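Serine/threonine-protein kinase Tel1 (Chaetomium thermophilum, PDB 6SKY) probably acts as a DNA-damage sensor kinase, using ATP to phosphorylate serines and threonines followed by glutamine and so activate checkpoint signalling. Local coordinates at residues 2705-2710 with 2932-2937; 2754-2759 with 2782-2787; 2795-2800 with 2924-2929; 2820-2825 with 2918-2923. All blocks are in the same frame, centred on the assembly; numbering follows the deposited sequence.

Contact 1. Residues 2705-2710 with 2932-2937; sequences TRIAVY and NLAVLY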
loop_
_atom_site.group_PDB
_atom_site.type_symbol
_atom_site.label_atom_id
_atom_site.label_comp_id
_atom_site.label_asym_id
_atom_site.label_seq_id
_atom_site.Cartn_x
_atom_site.Cartn_y
_atom_site.Cartn_z
ATOM N N THR A 2705 35.155 25.840 18.328
ATOM C CA THR A 2705 35.810 25.610 19.609
ATOM C C THR A 2705 34.912 24.825 20.550
ATOM O O THR A 2705 35.386 23.957 21.290
ATOM C CB THR A 2705 36.220 26.940 20.231
ATOM O OG1 THR A 2705 37.236 27.543 19.425
ATOM C CG2 THR A 2705 36.762 26.740 21.629
ATOM N N ARG A 2706 33.608 25.099 20.524
ATOM C CA ARG A 2706 32.680 24.343 21.354
ATOM C C ARG A 2706 32.672 22.873 20.974
ATOM O O ARG A 2706 32.718 22.001 21.846
ATOM C CB ARG A 2706 31.280 24.931 21.243
ATOM C CG ARG A 2706 31.181 26.321 21.778
ATOM C CD ARG A 2706 29.785 26.858 21.684
ATOM N NE ARG A 2706 28.947 26.365 22.762
ATOM C CZ ARG A 2706 27.677 26.707 22.930
ATOM N NH1 ARG A 2706 26.981 26.211 23.942
ATOM N NH2 ARG A 2706 27.105 27.546 22.084
ATOM N N ILE A 2707 32.635 22.573 19.677
ATOM C CA ILE A 2707 32.616 21.181 19.248
ATOM C C ILE A 2707 33.938 20.498 19.563
ATOM O O ILE A 2707 33.969 19.321 19.938
ATOM C CB ILE A 2707 32.267 21.085 17.757
ATOM C CG1 ILE A 2707 30.862 21.613 17.514
ATOM C CG2 ILE A 2707 32.318 19.668 17.308
ATOM C CD1 ILE A 2707 30.363 21.385 16.122
ATOM N N ALA A 2708 35.051 21.217 19.439
ATOM C CA ALA A 2708 36.338 20.620 19.775
ATOM C C ALA A 2708 36.429 20.294 21.258
ATOM O O ALA A 2708 36.903 19.216 21.633
ATOM C CB ALA A 2708 37.468 21.552 19.362
ATOM N N VAL A 2709 35.971 21.207 22.115
ATOM C CA VAL A 2709 35.986 20.956 23.552
ATOM C C VAL A 2709 35.063 19.800 23.902
ATOM O O VAL A 2709 35.376 18.974 24.765
ATOM C CB VAL A 2709 35.608 22.232 24.317
ATOM C CG1 VAL A 2709 35.320 21.917 25.756
ATOM C CG2 VAL A 2709 36.727 23.228 24.225
ATOM N N TYR A 2710 33.923 19.706 23.223
ATOM C CA TYR A 2710 32.998 18.620 23.507
ATOM C C TYR A 2710 33.583 17.272 23.115
ATOM O O TYR A 2710 33.441 16.293 23.855
ATOM C CB TYR A 2710 31.681 18.864 22.790
ATOM C CG TYR A 2710 30.686 17.764 22.982
ATOM C CD1 TYR A 2710 30.450 16.846 21.984
ATOM C CD2 TYR A 2710 29.985 17.640 24.160
ATOM C CE1 TYR A 2710 29.554 15.847 22.151
ATOM C CE2 TYR A 2710 29.085 16.641 24.333
ATOM C CZ TYR A 2710 28.875 15.746 23.325
ATOM O OH TYR A 2710 27.974 14.732 23.479
ATOM N N ASN A 2932 25.043 18.889 17.275
ATOM C CA ASN A 2932 23.881 19.373 18.005
ATOM C C ASN A 2932 24.050 19.246 19.502
ATOM O O ASN A 2932 23.534 20.078 20.248
ATOM C CB ASN A 2932 22.629 18.605 17.597
ATOM C CG ASN A 2932 22.255 18.834 16.175
ATOM O OD1 ASN A 2932 22.967 19.501 15.437
ATOM N ND2 ASN A 2932 21.131 18.279 15.767
ATOM N N LEU A 2933 24.754 18.216 19.954
ATOM C CA LEU A 2933 24.967 18.009 21.372
ATOM C C LEU A 2933 26.061 18.896 21.932
ATOM O O LEU A 2933 26.118 19.088 23.146
ATOM C CB LEU A 2933 25.307 16.545 21.638
ATOM C CG LEU A 2933 24.216 15.511 21.384
ATOM C CD1 LEU A 2933 24.772 14.145 21.597
ATOM C CD2 LEU A 2933 23.055 15.729 22.305
ATOM N N ALA A 2934 26.923 19.442 21.085
ATOM C CA ALA A 2934 28.032 20.242 21.574
ATOM C C ALA A 2934 27.629 21.662 21.914
ATOM O O ALA A 2934 28.345 22.327 22.665
ATOM C CB ALA A 2934 29.150 20.271 20.543
ATOM N N VAL A 2935 26.509 22.136 21.389
ATOM C CA VAL A 2935 26.044 23.494 21.613
ATOM C C VAL A 2935 24.837 23.524 22.549
ATOM O O VAL A 2935 24.122 24.516 22.604
ATOM C CB VAL A 2935 25.738 24.196 20.285
ATOM C CG1 VAL A 2935 26.978 24.261 19.446
ATOM C CG2 VAL A 2935 24.662 23.459 19.553
ATOM N N LEU A 2936 24.602 22.449 23.286
ATOM C CA LEU A 2936 23.563 22.445 24.295
ATOM C C LEU A 2936 24.092 23.034 25.593
ATOM O O LEU A 2936 25.297 23.072 25.840
ATOM C CB LEU A 2936 23.043 21.031 24.534
ATOM C CG LEU A 2936 22.163 20.427 23.449
ATOM C CD1 LEU A 2936 21.874 19.002 23.763
ATOM C CD2 LEU A 2936 20.886 21.182 23.345
ATOM N N TYR A 2937 23.170 23.506 26.423
ATOM C CA TYR A 2937 23.532 24.096 27.701
ATOM C C TYR A 2937 24.260 23.082 28.572
ATOM O O TYR A 2937 24.011 21.880 28.501
ATOM C CB TYR A 2937 22.280 24.602 28.406
ATOM C CG TYR A 2937 22.533 25.235 29.740
ATOM C CD1 TYR A 2937 23.414 26.286 29.870
ATOM C CD2 TYR A 2937 21.869 24.798 30.867
ATOM C CE1 TYR A 2937 23.642 26.867 31.084
ATOM C CE2 TYR A 2937 22.089 25.377 32.080
ATOM C CZ TYR A 2937 22.978 26.410 32.184
ATOM O OH TYR A 2937 23.204 26.990 33.403
#

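Contact 2. Residues 2754-2759 with 2782-2787; sequences HVLGLG and VAFEMG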
loop_
_atom_site.group_PDB
_atom_site.type_symbol
_atom_site.label_atom_id
_atom_site.label_comp_id
_atom_site.label_asym_id
_atom_site.label_seq_id
_atom_site.Cartn_x
_atom_site.Cartn_y
_atom_site.Cartn_z
ATOM N N HIS A 2754 8.698 14.278 21.228
ATOM C CA HIS A 2754 8.946 14.981 19.979
ATOM C C HIS A 2754 7.660 15.588 19.436
ATOM O O HIS A 2754 7.629 16.760 19.057
ATOM C CB HIS A 2754 9.569 14.040 18.956
ATOM C CG HIS A 2754 9.476 14.535 17.548
ATOM N ND1 HIS A 2754 10.150 15.650 17.107
ATOM C CD2 HIS A 2754 8.777 14.072 16.487
ATOM C CE1 HIS A 2754 9.873 15.850 15.833
ATOM N NE2 HIS A 2754 9.040 14.908 15.433
ATOM N N VAL A 2755 6.581 14.806 19.404
ATOM C CA VAL A 2755 5.335 15.293 18.821
ATOM C C VAL A 2755 4.785 16.491 19.584
ATOM O O VAL A 2755 4.157 17.371 18.990
ATOM C CB VAL A 2755 4.314 14.145 18.745
ATOM C CG1 VAL A 2755 2.918 14.671 18.590
ATOM C CG2 VAL A 2755 4.644 13.245 17.592
ATOM N N LEU A 2756 5.018 16.569 20.891
ATOM C CA LEU A 2756 4.500 17.663 21.702
ATOM C C LEU A 2756 5.571 18.654 22.124
ATOM O O LEU A 2756 5.330 19.450 23.026
ATOM C CB LEU A 2756 3.790 17.127 22.941
ATOM C CG LEU A 2756 2.573 16.240 22.712
ATOM C CD1 LEU A 2756 2.023 15.760 24.022
ATOM C CD2 LEU A 2756 1.511 16.976 21.946
ATOM N N GLY A 2757 6.741 18.626 21.505
ATOM C CA GLY A 2757 7.741 19.635 21.767
ATOM C C GLY A 2757 8.339 19.616 23.147
ATOM O O GLY A 2757 8.907 20.619 23.572
ATOM N N LEU A 2758 8.252 18.496 23.851
ATOM C CA LEU A 2758 8.677 18.433 25.241
ATOM C C LEU A 2758 10.156 18.754 25.386
ATOM O O LEU A 2758 11.001 18.176 24.705
ATOM C CB LEU A 2758 8.379 17.048 25.796
ATOM C CG LEU A 2758 8.808 16.730 27.219
ATOM C CD1 LEU A 2758 8.054 17.597 28.186
ATOM C CD2 LEU A 2758 8.569 15.273 27.510
ATOM N N GLY A 2759 10.466 19.679 26.284
ATOM C CA GLY A 2759 11.834 20.077 26.522
ATOM C C GLY A 2759 12.183 20.033 27.988
ATOM O O GLY A 2759 11.381 19.559 28.790
ATOM N N VAL A 2782 7.594 22.535 30.217
ATOM C CA VAL A 2782 8.190 23.214 29.066
ATOM C C VAL A 2782 7.881 22.346 27.851
ATOM O O VAL A 2782 8.606 21.417 27.528
ATOM C CB VAL A 2782 9.687 23.438 29.251
ATOM C CG1 VAL A 2782 10.280 24.060 28.029
ATOM C CG2 VAL A 2782 9.938 24.307 30.445
ATOM N N ALA A 2783 6.781 22.645 27.179
ATOM C CA ALA A 2783 6.348 21.876 26.030
ATOM C C ALA A 2783 6.156 22.814 24.854
ATOM O O ALA A 2783 6.427 24.008 24.942
ATOM C CB ALA A 2783 5.061 21.107 26.331
ATOM N N PHE A 2784 5.691 22.258 23.740
ATOM C CA PHE A 2784 5.375 23.025 22.537
ATOM C C PHE A 2784 6.533 23.919 22.117
ATOM O O PHE A 2784 6.353 25.079 21.755
ATOM C CB PHE A 2784 4.098 23.829 22.731
ATOM C CG PHE A 2784 2.922 22.984 23.046
ATOM C CD1 PHE A 2784 2.431 22.103 22.118
ATOM C CD2 PHE A 2784 2.324 23.044 24.279
ATOM C CE1 PHE A 2784 1.361 21.312 22.408
ATOM C CE2 PHE A 2784 1.254 22.255 24.571
ATOM C CZ PHE A 2784 0.772 21.387 23.637
ATOM N N GLU A 2785 7.735 23.361 22.175
ATOM C CA GLU A 2785 8.961 23.974 21.679
ATOM C C GLU A 2785 9.347 25.235 22.434
ATOM O O GLU A 2785 10.124 26.040 21.927
ATOM C CB GLU A 2785 8.865 24.277 20.186
ATOM C CG GLU A 2785 8.255 23.180 19.357
ATOM C CD GLU A 2785 9.262 22.168 18.898
ATOM O OE1 GLU A 2785 10.246 21.942 19.624
ATOM O OE2 GLU A 2785 9.078 21.601 17.803
ATOM N N MET A 2786 8.838 25.429 23.649
ATOM C CA MET A 2786 9.251 26.569 24.456
ATOM C C MET A 2786 10.729 26.541 24.799
ATOM O O MET A 2786 11.244 27.536 25.309
ATOM C CB MET A 2786 8.469 26.624 25.764
ATOM C CG MET A 2786 7.002 26.906 25.644
ATOM S SD MET A 2786 6.193 26.735 27.244
ATOM C CE MET A 2786 4.561 26.211 26.743
ATOM N N GLY A 2787 11.414 25.433 24.547
ATOM C CA GLY A 2787 12.776 25.252 24.988
ATOM C C GLY A 2787 13.821 25.732 24.013
ATOM O O GLY A 2787 14.974 25.930 24.396
#

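Contact 3. Residues 2795-2800 with 2924-2929; sequences LVPFRL and INQATS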
loop_
_atom_site.group_PDB
_atom_site.type_symbol
_atom_site.label_atom_id
_atom_site.label_comp_id
_atom_site.label_asym_id
_atom_site.label_seq_id
_atom_site.Cartn_x
_atom_site.Cartn_y
_atom_site.Cartn_z
ATOM N N LEU A 2795 18.110 22.322 21.050
ATOM C CA LEU A 2795 17.830 22.045 19.649
ATOM C C LEU A 2795 17.906 20.557 19.323
ATOM O O LEU A 2795 18.351 20.170 18.245
ATOM C CB LEU A 2795 18.780 22.834 18.756
ATOM C CG LEU A 2795 18.795 24.350 18.966
ATOM C CD1 LEU A 2795 19.913 24.980 18.176
ATOM C CD2 LEU A 2795 17.473 24.973 18.587
ATOM N N VAL A 2796 17.467 19.707 20.243
ATOM C CA VAL A 2796 17.398 18.269 20.001
ATOM C C VAL A 2796 15.949 17.837 20.168
ATOM O O VAL A 2796 15.225 18.428 20.976
ATOM C CB VAL A 2796 18.317 17.488 20.949
ATOM C CG1 VAL A 2796 19.752 17.660 20.552
ATOM C CG2 VAL A 2796 18.106 17.946 22.369
ATOM N N PRO A 2797 15.479 16.827 19.438
ATOM C CA PRO A 2797 14.084 16.412 19.598
ATOM C C PRO A 2797 13.812 15.697 20.907
ATOM O O PRO A 2797 12.696 15.785 21.428
ATOM C CB PRO A 2797 13.859 15.497 18.392
ATOM C CG PRO A 2797 15.188 15.027 18.033
ATOM C CD PRO A 2797 16.140 16.110 18.344
ATOM N N PHE A 2798 14.796 14.993 21.450
ATOM C CA PHE A 2798 14.663 14.279 22.708
ATOM C C PHE A 2798 16.062 13.955 23.202
ATOM O O PHE A 2798 17.050 14.209 22.517
ATOM C CB PHE A 2798 13.807 13.019 22.554
ATOM C CG PHE A 2798 14.072 12.238 21.300
ATOM C CD1 PHE A 2798 13.235 12.348 20.213
ATOM C CD2 PHE A 2798 15.139 11.376 21.216
ATOM C CE1 PHE A 2798 13.471 11.631 19.080
ATOM C CE2 PHE A 2798 15.369 10.665 20.083
ATOM C CZ PHE A 2798 14.536 10.790 19.018
ATOM N N ARG A 2799 16.138 13.394 24.401
ATOM C CA ARG A 2799 17.419 13.058 25.016
ATOM C C ARG A 2799 17.843 11.663 24.584
ATOM O O ARG A 2799 17.186 10.677 24.915
ATOM C CB ARG A 2799 17.337 13.149 26.533
ATOM C CG ARG A 2799 18.662 12.926 27.184
ATOM C CD ARG A 2799 18.612 13.120 28.663
ATOM N NE ARG A 2799 19.953 13.126 29.213
ATOM C CZ ARG A 2799 20.624 14.221 29.517
ATOM N NH1 ARG A 2799 21.843 14.140 29.996
ATOM N NH2 ARG A 2799 20.068 15.394 29.351
ATOM N N LEU A 2800 18.928 11.586 23.825
ATOM C CA LEU A 2800 19.489 10.330 23.350
ATOM C C LEU A 2800 21.005 10.375 23.452
ATOM O O LEU A 2800 21.721 10.115 22.489
ATOM C CB LEU A 2800 19.046 10.036 21.923
ATOM C CG LEU A 2800 19.008 8.594 21.444
ATOM C CD1 LEU A 2800 18.064 7.797 22.285
ATOM C CD2 LEU A 2800 18.569 8.560 20.011
ATOM N N ILE A 2924 16.530 10.317 14.916
ATOM C CA ILE A 2924 17.644 9.704 15.624
ATOM C C ILE A 2924 18.968 10.252 15.124
ATOM O O ILE A 2924 19.956 10.263 15.858
ATOM C CB ILE A 2924 17.575 8.171 15.507
ATOM C CG1 ILE A 2924 16.276 7.653 16.098
ATOM C CG2 ILE A 2924 18.705 7.522 16.235
ATOM C CD1 ILE A 2924 16.201 6.176 16.184
ATOM N N ASN A 2925 19.025 10.736 13.885
ATOM C CA ASN A 2925 20.247 11.383 13.425
ATOM C C ASN A 2925 20.470 12.706 14.131
ATOM O O ASN A 2925 21.591 13.011 14.540
ATOM C CB ASN A 2925 20.204 11.610 11.919
ATOM C CG ASN A 2925 20.623 10.402 11.136
ATOM O OD1 ASN A 2925 20.090 10.138 10.066
ATOM N ND2 ASN A 2925 21.583 9.660 11.657
ATOM N N GLN A 2926 19.426 13.517 14.264
ATOM C CA GLN A 2926 19.631 14.819 14.880
ATOM C C GLN A 2926 19.624 14.773 16.397
ATOM O O GLN A 2926 20.044 15.743 17.026
ATOM C CB GLN A 2926 18.594 15.825 14.381
ATOM C CG GLN A 2926 17.174 15.462 14.650
ATOM C CD GLN A 2926 16.209 16.500 14.127
ATOM O OE1 GLN A 2926 15.834 17.428 14.841
ATOM N NE2 GLN A 2926 15.795 16.348 12.879
ATOM N N ALA A 2927 19.198 13.670 17.002
ATOM C CA ALA A 2927 19.254 13.553 18.449
ATOM C C ALA A 2927 20.607 13.091 18.957
ATOM O O ALA A 2927 20.939 13.368 20.108
ATOM C CB ALA A 2927 18.179 12.595 18.943
ATOM N N THR A 2928 21.385 12.388 18.138
ATOM C CA THR A 2928 22.686 11.865 18.531
ATOM C C THR A 2928 23.838 12.590 17.857
ATOM O O THR A 2928 24.983 12.157 17.987
ATOM C CB THR A 2928 22.777 10.372 18.224
ATOM O OG1 THR A 2928 22.359 10.131 16.883
ATOM C CG2 THR A 2928 21.902 9.575 19.147
ATOM N N SER A 2929 23.568 13.685 17.160
ATOM C CA SER A 2929 24.595 14.379 16.400
ATOM C C SER A 2929 25.530 15.147 17.318
ATOM O O SER A 2929 25.089 15.839 18.233
ATOM C CB SER A 2929 23.941 15.331 15.409
ATOM O OG SER A 2929 24.907 16.037 14.664
#

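Contact 4. Residues 2820-2825 with 2918-2923; sequences CCEFTL and ATVNDL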
loop_
_atom_site.group_PDB
_atom_site.type_symbol
_atom_site.label_atom_id
_atom_site.label_comp_id
_atom_site.label_asym_id
_atom_site.label_seq_id
_atom_site.Cartn_x
_atom_site.Cartn_y
_atom_site.Cartn_z
ATOM N N CYS A 2820 10.233 0.356 18.059
ATOM C CA CYS A 2820 9.206 0.899 18.933
ATOM C C CYS A 2820 8.966 2.375 18.678
ATOM O O CYS A 2820 7.833 2.838 18.806
ATOM C CB CYS A 2820 9.576 0.656 20.391
ATOM S SG CYS A 2820 9.377 -1.049 20.891
ATOM N N CYS A 2821 10.003 3.120 18.298
ATOM C CA CYS A 2821 9.805 4.480 17.816
ATOM C C CYS A 2821 8.896 4.504 16.600
ATOM O O CYS A 2821 7.993 5.340 16.509
ATOM C CB CYS A 2821 11.149 5.116 17.478
ATOM S SG CYS A 2821 12.087 5.725 18.850
ATOM N N GLU A 2822 9.102 3.582 15.661
ATOM C CA GLU A 2822 8.279 3.559 14.457
ATOM C C GLU A 2822 6.842 3.162 14.757
ATOM O O GLU A 2822 5.914 3.750 14.203
ATOM C CB GLU A 2822 8.890 2.625 13.422
ATOM C CG GLU A 2822 10.074 3.225 12.709
ATOM C CD GLU A 2822 10.926 2.193 12.013
ATOM O OE1 GLU A 2822 10.493 1.032 11.912
ATOM O OE2 GLU A 2822 12.040 2.540 11.572
ATOM N N PHE A 2823 6.628 2.178 15.629
ATOM C CA PHE A 2823 5.262 1.807 15.993
ATOM C C PHE A 2823 4.552 2.939 16.719
ATOM O O PHE A 2823 3.382 3.221 16.445
ATOM C CB PHE A 2823 5.260 0.555 16.864
ATOM C CG PHE A 2823 5.672 -0.678 16.147
ATOM C CD1 PHE A 2823 5.216 -0.941 14.879
ATOM C CD2 PHE A 2823 6.523 -1.580 16.740
ATOM C CE1 PHE A 2823 5.604 -2.075 14.219
ATOM C CE2 PHE A 2823 6.911 -2.711 16.078
ATOM C CZ PHE A 2823 6.450 -2.956 14.820
ATOM N N THR A 2824 5.239 3.599 17.652
ATOM C CA THR A 2824 4.634 4.716 18.363
ATOM C C THR A 2824 4.252 5.829 17.405
ATOM O O THR A 2824 3.129 6.332 17.446
ATOM C CB THR A 2824 5.592 5.247 19.426
ATOM O OG1 THR A 2824 6.074 4.168 20.221
ATOM C CG2 THR A 2824 4.895 6.228 20.317
ATOM N N LEU A 2825 5.182 6.243 16.545
ATOM C CA LEU A 2825 4.898 7.349 15.640
ATOM C C LEU A 2825 3.813 6.987 14.641
ATOM O O LEU A 2825 2.979 7.826 14.293
ATOM C CB LEU A 2825 6.166 7.770 14.914
ATOM C CG LEU A 2825 5.991 8.945 13.970
ATOM C CD1 LEU A 2825 5.595 10.169 14.744
ATOM C CD2 LEU A 2825 7.258 9.187 13.204
ATOM N N ALA A 2918 11.656 6.997 7.488
ATOM C CA ALA A 2918 12.502 8.142 7.186
ATOM C C ALA A 2918 12.435 9.193 8.282
ATOM O O ALA A 2918 13.450 9.808 8.628
ATOM C CB ALA A 2918 12.094 8.743 5.849
ATOM N N THR A 2919 11.247 9.408 8.844
ATOM C CA THR A 2919 11.096 10.373 9.925
ATOM C C THR A 2919 11.897 9.961 11.148
ATOM O O THR A 2919 12.613 10.775 11.738
ATOM C CB THR A 2919 9.625 10.518 10.284
ATOM O OG1 THR A 2919 8.863 10.689 9.090
ATOM C CG2 THR A 2919 9.430 11.713 11.161
ATOM N N VAL A 2920 11.787 8.694 11.546
ATOM C CA VAL A 2920 12.530 8.210 12.701
ATOM C C VAL A 2920 14.028 8.238 12.434
ATOM O O VAL A 2920 14.818 8.538 13.331
ATOM C CB VAL A 2920 12.040 6.807 13.091
ATOM C CG1 VAL A 2920 12.884 6.235 14.189
ATOM C CG2 VAL A 2920 10.614 6.875 13.537
ATOM N N ASN A 2921 14.451 7.940 11.204
ATOM C CA ASN A 2921 15.868 8.043 10.874
ATOM C C ASN A 2921 16.372 9.458 11.071
ATOM O O ASN A 2921 17.432 9.673 11.663
ATOM C CB ASN A 2921 16.118 7.602 9.437
ATOM C CG ASN A 2921 16.037 6.122 9.261
ATOM O OD1 ASN A 2921 15.630 5.406 10.161
ATOM N ND2 ASN A 2921 16.410 5.649 8.090
ATOM N N ASP A 2922 15.624 10.440 10.577
ATOM C CA ASP A 2922 16.056 11.824 10.722
ATOM C C ASP A 2922 16.083 12.250 12.184
ATOM O O ASP A 2922 17.000 12.958 12.618
ATOM C CB ASP A 2922 15.145 12.736 9.915
ATOM C CG ASP A 2922 15.900 13.853 9.233
ATOM O OD1 ASP A 2922 17.149 13.810 9.222
ATOM O OD2 ASP A 2922 15.251 14.780 8.705
ATOM N N LEU A 2923 15.093 11.814 12.965
ATOM C CA LEU A 2923 15.045 12.177 14.377
ATOM C C LEU A 2923 16.218 11.592 15.144
ATOM O O LEU A 2923 16.837 12.277 15.959
ATOM C CB LEU A 2923 13.733 11.715 14.993
ATOM C CG LEU A 2923 12.485 12.471 14.583
ATOM C CD1 LEU A 2923 11.292 11.818 15.191
ATOM C CD2 LEU A 2923 12.605 13.887 15.023
#

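Contact 1. Residues 2705-2710 with 2932-2937
Helix 2703-2714 of the kinase region meets the FATC segment 2932-2937, at and beyond helix 2930-2933. The backbones come nearest at I2707 and A2934, whose CA atoms are 5.2 Å apart. A2934 is small enough to allow this. Its methyl group points at the helix and fits between two side chains. A2934 CB lies 3.7 Å from I2707 CG1 and also 3.7 Å from Y2710 CB. This is the tight part of the contact. Y2710 has CG anti to the backbone N (chi1 178°), which lays its ring along the FATC segment. A2934 CA sits over one ring face in a CH-pi contact, 4.2 Å from the centroid of the Y2710 ring and 23° off the ring normal. L2933 O lies above the same face, near the rim. L2933 crosses the far end of the ring obliquely, with its CB 3.7 Å from Y2710 OH. That hydroxyl also has a weak hydrogen bond with A2942 O. An alanine at Y2710 would probably loosen the seat of A2934 and L2933 and would lose the weak tie to A2942. The R2706 side is looser and partly open to solvent. Its chain bends at chi3 (80°), and one guanidinium face passes over V2935 CA. R2706 NH1 is 3.6 Å from V2935 O, and the two are not hydrogen-bonded. Beyond the contact, R2706 reaches the loop at V2792 and V2709 packs on A2698, while I2707 touches S2931 and Y2710 touches V2930, both on helix 2930-2933.

Contact 2. Residues 2754-2759 with 2782-2787
Two turns meet here beside the kinase active site. A Schellman motif ends helix 2732-2755, with G2757 as its C-prime residue, and leads into the catalytic loop. A type I' turn, A2783 to M2786, lies in the activation loop, which follows the magnesium ligand D2779. Backbone hydrogen bonds carry the contact. F2784 N donates to L2756 O at 2.9 Å, from above the carbonyl plane. The same oxygen lies over one face of the F2784 ring. E2785 N donates to G2757 O at 3.3 Å, in the plane and on a lone pair. G2759 N donates to V2782 O at 2.8 Å, nearly along the C=O axis. The two loops are therefore held together mainly by main chain. Close packing depends on glycine. G2757 has positive phi, and a CB on it would collide with F2784 CA and E2785 N. The apolar contact is slighter, with L2756 CD2 4.4 Å from F2784 CE1. Both side chains also pack on helix 2616-2632, L2756 on F2626 and F2784 on M2622, and the F2784 ring meets that of W2850. Charge is handled by E2785. Its OE2 makes a salt bridge with K2909 NZ, which also donates to H2754 O at the helix end. The E2785 chain bends at chi2 (-87°), which sets OE1 4.0 Å from G2757 CA.

Contact 3. Residues 2795-2800 with 2924-2929
The last turn of FATC helix 2916-2927 packs against the end of the kinase activation loop, consistent with the FATC region being an integral part of PIKK kinase domains. A2927 is the centre of the contact, and its methyl group points into the loop. V2796 comes first, with CG1 4.0 Å from Q2926 O. P2797 follows. Its CG lies 4.0 Å from A2927 CB, and its CD rests beside the side chain of Q2926, which crosses it obliquely. F2798 holds CG between the backbone N and the carbonyl carbon (chi1 41°). Its ring has P2797 CG over one face and L2800 CD2 in plane at the edge. F2798 CE2 is 3.6 Å from A2927 CB. L2800 points toward the helix. It lies alongside T2928, with L2800 CD2 3.6 Å from T2928 CG2. On the other branch, T2928 OG1 donates to I2924 O at 2.6 Å, nearly along the C=O axis (166°). An alanine at T2928 would lose the methyl beside L2800 and the hydroxyl bond to the helix, and would probably weaken both the packing and the helix end. L2800 CD2 also meets I2924 CG2, at 3.9 Å.

Contact 4. Residues 2820-2825 with 2918-2923
Helices 2816-2828 and 2916-2927 cross with their segment axes 9.8 Å apart and their N-to-C directions at 123°. The nearest CA atoms belong to E2822 and V2920. V2920 is the main contact residue on the FATC side, and its two methyl groups divide the work. CG1 is anti to the backbone N (chi1 174°) and lies 3.9 Å from C2821 CB. CG2 lies 3.8 Å from E2822 CG and 4.1 Å from L2825 CD2. E2822 uses its aliphatic stem here, crossing V2920 at about a right angle. This is apolar helix-helix packing between the C-terminal part of the kinase domain and the FATC helix. L2825 also points across. Its CD2 lies 3.9 Å from T2919 CG2, again at about a right angle. T2919 keeps its polar branch elsewhere, since its OG1 is hydrogen-bonded to S2915 O. The FATC helix meets the second subunit as well. D2922 makes a salt bridge with R2260 of that subunit, and N2921 ND2 donates to A2259 O of the second subunit.

In the fold
Contacts 1, 3 and 4 tie the FATC region to three parts of the kinase region, while contact 2 joins a kinase helix end and the turn after it to the activation loop. Contacts 3 and 4 share helix 2916-2927 and touch at L2923, which meets P2797 and F2798. Both also reach the second subunit. Contact 1 is the most peripheral and only partly buried; the other three are buried. H2754 links contact 2 to contacts 3 and 4, and N2932 joins contact 1 to Q2926 of contact 3. Contact 2, nearest the magnesium site, is built on main-chain hydrogen bonds. Contacts 3 and 4 rely on apolar packing, and contact 1 adds a tyrosine face and a loosely held arginine.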